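Local coordinates for protein HTH-type transcriptional regulator AscG (Escherichia coli, PDB 3BRQ) that represses transcription of the cryptic asc operon by binding DNA sequence-specifically, as a member of the LacI family, at residues A80-D94 against P103-S115. Sequence-based numbering, arbitrary orientation.
With SO4 (sulfate ion), chain F.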
loop_
_atom_site.group_PDB
_atom_site.type_symbol
_atom_site.label_atom_id
_atom_site.label_comp_id
_atom_site.label_asym_id
_atom_site.label_seq_id
_atom_site.Cartn_x
_atom_site.Cartn_y
_atom_site.Cartn_z
ATOM N N ALA B 80 0.843 -23.500 -11.939
ATOM C CA ALA B 80 1.806 -22.521 -12.440
ATOM C C ALA B 80 2.233 -21.590 -11.308
ATOM O O ALA B 80 1.432 -21.304 -10.385
ATOM C CB ALA B 80 1.173 -21.687 -13.532
ATOM N N ILE B 81 3.463 -21.059 -11.402
ATOM C CA ILE B 81 3.945 -20.137 -10.355
ATOM C C ILE B 81 4.396 -18.790 -10.945
ATOM O O ILE B 81 5.076 -18.747 -11.983
ATOM C CB ILE B 81 5.102 -20.794 -9.558
ATOM C CG1 ILE B 81 4.675 -22.173 -9.026
ATOM C CG2 ILE B 81 5.624 -19.879 -8.374
ATOM C CD1 ILE B 81 3.790 -22.019 -7.780
HETATM N N MSE B 82 4.022 -17.692 -10.304
HETATM C CA MSE B 82 4.663 -16.390 -10.590
HETATM C C MSE B 82 5.541 -16.077 -9.397
HETATM O O MSE B 82 5.028 -15.928 -8.296
HETATM C CB MSE B 82 3.645 -15.256 -10.750
HETATM C CG MSE B 82 4.354 -13.864 -11.057
HETATM SE SE MSE B 82 3.335 -12.331 -10.493
HETATM C CE MSE B 82 3.697 -12.511 -8.543
ATOM N N ILE B 83 6.865 -15.964 -9.604
ATOM C CA ILE B 83 7.737 -15.562 -8.484
ATOM C C ILE B 83 8.091 -14.063 -8.619
ATOM O O ILE B 83 8.509 -13.624 -9.668
ATOM C CB ILE B 83 8.970 -16.502 -8.330
ATOM C CG1 ILE B 83 10.031 -15.950 -7.366
ATOM C CG2 ILE B 83 9.674 -16.731 -9.640
ATOM C CD1 ILE B 83 9.623 -16.103 -5.879
ATOM N N TYR B 84 7.832 -13.269 -7.576
ATOM C CA TYR B 84 8.399 -11.921 -7.520
ATOM C C TYR B 84 9.482 -11.818 -6.394
ATOM O O TYR B 84 9.164 -11.550 -5.255
ATOM C CB TYR B 84 7.258 -10.913 -7.414
ATOM C CG TYR B 84 7.641 -9.463 -7.193
ATOM C CD1 TYR B 84 8.953 -9.002 -7.389
ATOM C CD2 TYR B 84 6.665 -8.550 -6.762
ATOM C CE1 TYR B 84 9.297 -7.679 -7.137
ATOM C CE2 TYR B 84 6.981 -7.225 -6.552
ATOM C CZ TYR B 84 8.298 -6.801 -6.765
ATOM O OH TYR B 84 8.577 -5.481 -6.529
ATOM N N PRO B 85 10.765 -12.108 -6.721
ATOM C CA PRO B 85 11.772 -12.251 -5.705
ATOM C C PRO B 85 12.626 -10.986 -5.512
ATOM O O PRO B 85 13.006 -10.301 -6.504
ATOM C CB PRO B 85 12.648 -13.384 -6.287
ATOM C CG PRO B 85 12.615 -13.158 -7.709
ATOM C CD PRO B 85 11.320 -12.422 -8.037
ATOM N N ARG B 86 12.955 -10.675 -4.250
ATOM C CA ARG B 86 13.947 -9.654 -3.992
ATOM C C ARG B 86 15.301 -10.343 -3.993
ATOM O O ARG B 86 16.235 -9.828 -4.625
ATOM C CB ARG B 86 13.757 -8.943 -2.625
ATOM C CG ARG B 86 14.895 -7.932 -2.351
ATOM C CD ARG B 86 14.604 -6.890 -1.329
ATOM N NE ARG B 86 13.600 -5.895 -1.764
ATOM C CZ ARG B 86 13.185 -4.945 -0.952
ATOM N NH1 ARG B 86 13.746 -4.908 0.256
ATOM N NH2 ARG B 86 12.254 -4.035 -1.324
ATOM N N PHE B 87 15.424 -11.492 -3.310
ATOM C CA PHE B 87 16.761 -12.038 -2.975
ATOM C C PHE B 87 17.382 -13.062 -3.944
ATOM O O PHE B 87 18.622 -13.098 -4.088
ATOM C CB PHE B 87 16.798 -12.555 -1.520
ATOM C CG PHE B 87 16.481 -11.489 -0.501
ATOM C CD1 PHE B 87 17.492 -10.602 -0.055
ATOM C CD2 PHE B 87 15.177 -11.309 -0.053
ATOM C CE1 PHE B 87 17.206 -9.601 0.856
ATOM C CE2 PHE B 87 14.866 -10.291 0.868
ATOM C CZ PHE B 87 15.840 -9.439 1.323
ATOM N N LEU B 88 16.581 -13.933 -4.559
ATOM C CA LEU B 88 17.150 -14.966 -5.437
ATOM C C LEU B 88 17.955 -14.335 -6.566
ATOM O O LEU B 88 17.516 -13.352 -7.121
ATOM C CB LEU B 88 16.086 -15.880 -6.013
ATOM C CG LEU B 88 15.451 -16.913 -5.061
ATOM C CD1 LEU B 88 14.054 -17.329 -5.579
ATOM C CD2 LEU B 88 16.340 -18.141 -4.922
ATOM N N SER B 89 19.131 -14.877 -6.868
ATOM C CA SER B 89 19.913 -14.382 -8.003
ATOM C C SER B 89 19.231 -14.861 -9.271
ATOM O O SER B 89 18.501 -15.853 -9.276
ATOM C CB SER B 89 21.318 -14.936 -7.961
ATOM O OG SER B 89 21.264 -16.308 -8.210
ATOM N N VAL B 90 19.433 -14.141 -10.360
ATOM C CA VAL B 90 19.030 -14.617 -11.714
ATOM C C VAL B 90 19.306 -16.115 -11.993
ATOM O O VAL B 90 18.402 -16.879 -12.399
ATOM C CB VAL B 90 19.614 -13.640 -12.789
ATOM C CG1 VAL B 90 19.914 -14.304 -14.128
ATOM C CG2 VAL B 90 18.637 -12.475 -12.948
ATOM N N ASP B 91 20.551 -16.529 -11.753
ATOM C CA ASP B 91 20.947 -17.897 -11.940
ATOM C C ASP B 91 20.174 -18.842 -11.056
ATOM O O ASP B 91 19.828 -19.910 -11.504
ATOM C CB ASP B 91 22.444 -18.078 -11.678
ATOM C CG ASP B 91 23.287 -17.367 -12.711
ATOM O OD1 ASP B 91 22.819 -17.241 -13.859
ATOM O OD2 ASP B 91 24.419 -16.946 -12.383
ATOM N N GLU B 92 19.952 -18.473 -9.796
ATOM C CA GLU B 92 19.093 -19.314 -8.934
ATOM C C GLU B 92 17.698 -19.473 -9.527
ATOM O O GLU B 92 17.138 -20.563 -9.524
ATOM C CB GLU B 92 19.005 -18.753 -7.526
ATOM C CG GLU B 92 20.282 -19.005 -6.737
ATOM C CD GLU B 92 20.300 -18.316 -5.362
ATOM O OE1 GLU B 92 20.085 -17.091 -5.259
ATOM O OE2 GLU B 92 20.541 -19.032 -4.374
ATOM N N ILE B 93 17.142 -18.386 -10.053
ATOM C CA ILE B 93 15.844 -18.447 -10.704
ATOM C C ILE B 93 15.895 -19.357 -11.953
ATOM O O ILE B 93 15.027 -20.207 -12.112
ATOM C CB ILE B 93 15.266 -17.035 -10.982
ATOM C CG1 ILE B 93 15.154 -16.231 -9.648
ATOM C CG2 ILE B 93 13.861 -17.164 -11.627
ATOM C CD1 ILE B 93 15.334 -14.656 -9.753
ATOM N N ASP B 94 16.947 -19.246 -12.790
ATOM C CA ASP B 94 17.049 -20.114 -13.956
ATOM C C ASP B 94 17.090 -21.599 -13.510
ATOM O O ASP B 94 16.485 -22.478 -14.133
ATOM C CB ASP B 94 18.297 -19.762 -14.813
ATOM C CG ASP B 94 18.043 -18.615 -15.808
ATOM O OD1 ASP B 94 16.985 -18.616 -16.481
ATOM O OD2 ASP B 94 18.926 -17.716 -15.934
ATOM N N PRO B 103 4.797 -24.559 -15.316
ATOM C CA PRO B 103 5.136 -23.243 -15.805
ATOM C C PRO B 103 5.487 -22.314 -14.627
ATOM O O PRO B 103 4.642 -22.104 -13.750
ATOM C CB PRO B 103 3.827 -22.775 -16.451
ATOM C CG PRO B 103 3.128 -24.033 -16.771
ATOM C CD PRO B 103 3.386 -24.872 -15.593
ATOM N N ILE B 104 6.717 -21.810 -14.607
ATOM C CA ILE B 104 7.178 -20.844 -13.577
ATOM C C ILE B 104 7.655 -19.580 -14.268
ATOM O O ILE B 104 8.486 -19.641 -15.189
ATOM C CB ILE B 104 8.307 -21.389 -12.657
ATOM C CG1 ILE B 104 7.833 -22.649 -11.948
ATOM C CG2 ILE B 104 8.758 -20.296 -11.598
ATOM C CD1 ILE B 104 8.923 -23.405 -11.239
HETATM N N MSE B 105 7.108 -18.437 -13.876
HETATM C CA MSE B 105 7.566 -17.189 -14.460
HETATM C C MSE B 105 8.004 -16.201 -13.390
HETATM O O MSE B 105 7.475 -16.251 -12.273
HETATM C CB MSE B 105 6.464 -16.602 -15.354
HETATM C CG MSE B 105 6.409 -17.389 -16.707
HETATM SE SE MSE B 105 5.210 -16.637 -17.998
HETATM C CE MSE B 105 6.127 -15.050 -18.542
ATOM N N VAL B 106 8.903 -15.281 -13.756
ATOM C CA VAL B 106 9.498 -14.319 -12.822
ATOM C C VAL B 106 9.082 -12.905 -13.226
ATOM O O VAL B 106 9.066 -12.568 -14.398
ATOM C CB VAL B 106 11.079 -14.462 -12.738
ATOM C CG1 VAL B 106 11.700 -14.142 -14.050
ATOM C CG2 VAL B 106 11.684 -13.538 -11.659
ATOM N N LEU B 107 8.657 -12.125 -12.232
ATOM C CA LEU B 107 8.336 -10.709 -12.348
ATOM C C LEU B 107 9.485 -9.846 -11.781
ATOM O O LEU B 107 9.973 -10.094 -10.658
ATOM C CB LEU B 107 7.048 -10.434 -11.527
ATOM C CG LEU B 107 6.471 -9.004 -11.582
ATOM C CD1 LEU B 107 5.882 -8.730 -13.008
ATOM C CD2 LEU B 107 5.367 -8.842 -10.530
ATOM N N ASN B 108 9.867 -8.792 -12.518
ATOM C CA ASN B 108 10.780 -7.744 -12.009
ATOM C C ASN B 108 12.259 -8.124 -12.101
ATOM O O ASN B 108 13.112 -7.415 -11.542
ATOM C CB ASN B 108 10.434 -7.285 -10.566
ATOM C CG ASN B 108 10.976 -5.856 -10.236
ATOM O OD1 ASN B 108 11.518 -5.607 -9.148
ATOM N ND2 ASN B 108 10.837 -4.937 -11.166
ATOM N N ARG B 109 12.578 -9.242 -12.761
ATOM C CA ARG B 109 13.984 -9.661 -12.920
ATOM C C ARG B 109 14.129 -10.212 -14.348
ATOM O O ARG B 109 13.235 -10.910 -14.848
ATOM C CB ARG B 109 14.391 -10.743 -11.887
ATOM C CG ARG B 109 13.848 -10.570 -10.432
ATOM C CD ARG B 109 14.562 -9.443 -9.590
ATOM N NE ARG B 109 15.971 -9.784 -9.577
ATOM C CZ ARG B 109 16.536 -10.604 -8.686
ATOM N NH1 ARG B 109 15.819 -11.032 -7.649
ATOM N NH2 ARG B 109 17.849 -10.918 -8.785
ATOM N N ARG B 110 15.232 -9.889 -15.009
ATOM C CA ARG B 110 15.482 -10.383 -16.390
ATOM C C ARG B 110 16.319 -11.656 -16.392
ATOM O O ARG B 110 17.442 -11.636 -15.924
ATOM C CB ARG B 110 16.180 -9.296 -17.235
ATOM C CG ARG B 110 16.294 -9.686 -18.739
ATOM C CD ARG B 110 16.712 -8.523 -19.638
ATOM N NE ARG B 110 17.642 -7.631 -18.959
ATOM C CZ ARG B 110 18.329 -6.641 -19.538
ATOM N NH1 ARG B 110 18.209 -6.388 -20.845
ATOM N NH2 ARG B 110 19.144 -5.898 -18.791
ATOM N N LEU B 111 15.785 -12.762 -16.906
ATOM C CA LEU B 111 16.535 -14.021 -16.887
ATOM C C LEU B 111 17.592 -14.157 -17.990
ATOM O O LEU B 111 17.477 -13.545 -19.064
ATOM C CB LEU B 111 15.585 -15.234 -16.892
ATOM C CG LEU B 111 14.740 -15.445 -15.618
ATOM C CD1 LEU B 111 14.129 -16.811 -15.623
ATOM C CD2 LEU B 111 15.533 -15.245 -14.337
ATOM N N ARG B 112 18.635 -14.946 -17.708
ATOM C CA ARG B 112 19.745 -15.129 -18.640
ATOM C C ARG B 112 19.431 -16.263 -19.611
ATOM O O ARG B 112 19.384 -16.058 -20.827
ATOM C CB ARG B 112 21.045 -15.408 -17.862
ATOM C CG ARG B 112 22.324 -15.469 -18.730
ATOM C CD ARG B 112 23.605 -15.854 -17.936
ATOM N NE ARG B 112 23.601 -15.417 -16.533
ATOM C CZ ARG B 112 23.666 -14.152 -16.112
ATOM N NH1 ARG B 112 23.738 -13.145 -16.981
ATOM N NH2 ARG B 112 23.634 -13.886 -14.804
ATOM N N LYS B 113 19.223 -17.458 -19.067
ATOM C CA LYS B 113 18.814 -18.620 -19.850
ATOM C C LYS B 113 17.315 -18.559 -20.247
ATOM O O LYS B 113 17.007 -18.385 -21.420
ATOM C CB LYS B 113 19.189 -19.905 -19.116
ATOM C CG LYS B 113 18.873 -21.182 -19.840
ATOM C CD LYS B 113 19.180 -22.375 -18.925
ATOM C CE LYS B 113 18.573 -23.663 -19.465
ATOM N NZ LYS B 113 17.149 -23.431 -19.905
ATOM N N ASN B 114 16.395 -18.644 -19.286
ATOM C CA ASN B 114 14.956 -18.696 -19.604
ATOM C C ASN B 114 14.288 -17.331 -19.716
ATOM O O ASN B 114 13.339 -17.011 -18.973
ATOM C CB ASN B 114 14.208 -19.574 -18.605
ATOM C CG ASN B 114 14.793 -20.969 -18.488
ATOM O OD1 ASN B 114 14.525 -21.841 -19.313
ATOM N ND2 ASN B 114 15.572 -21.198 -17.432
ATOM N N SER B 115 14.760 -16.533 -20.672
ATOM C CA SER B 115 14.350 -15.123 -20.803
ATOM C C SER B 115 12.880 -14.942 -21.153
ATOM O O SER B 115 12.279 -13.936 -20.765
ATOM C CB SER B 115 15.235 -14.400 -21.813
ATOM O OG SER B 115 15.306 -15.175 -23.002
HETATM S S SO4 F . 12.237 -4.911 -5.150
HETATM O O1 SO4 F . 13.067 -4.700 -6.290
HETATM O O2 SO4 F . 12.479 -6.280 -4.623
HETATM O O3 SO4 F . 12.371 -3.835 -4.203
HETATM O O4 SO4 F . 10.864 -4.728 -5.609
#
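Arg109 curls back against the loop of Pro85 to Leu88, its chain bent at chi2 (-75°) and chi3 (-57°) to bring the guanidinium among backbone carbonyls. Arg109 NH1 and NH2 together grip Leu88 O, NH1 at 2.9 Å. Arg109 NH1 also donates to Pro85 O at 3.1 Å, from above that carbonyl's plane, while Ile93 CD1 lies over one guanidinium face. Arginine suits the place because one flat cation can serve two carbonyls of a turning chain; a leucine here would probably leave Pro85 O and Leu88 O without these donors and the loop freer to shift.

Asp94 receives the backbone N-H groups of Lys113 and Asn114. With CG beside its own backbone N (chi1 -85°), the carboxylate takes Asn114 N on Asp94 OD1 at 2.9 Å and Lys113 N on OD2 at 3.2 Å, both from above its plane. Asn114 ND2 adds a second bond to OD1 from the same face. A short, doubly accepting side chain fits this cluster of N-H groups. Asp91 OD1 meets Arg112 NE at the guanidinium edge in a weak salt bridge, 3.3 Å long.

Between these polar sites, Ile93 CG2 packs on Leu111 CD2 at 3.7 Å and on Val106, branched residues filling the space between helix and sheet. On the opposite sheet face, Leu107 CD2 touches both Met82 SE and Tyr84 CD2, apolar groups suited to a face buried against helix 255-270. Tyr84 OH and the Arg86 guanidinium bind a sulfate, probably from the crystallisation liquor, together with Gly33, Ser151 and Thr153.

Parallel strands 80-84 and 104-107, laced by four backbone bonds, are joined through helix 90-98, which packs on one face of their sheet, in a beta-alpha-beta crossover, the repeating unit of the periplasmic-binding-protein-like fold of LacI-family regulators.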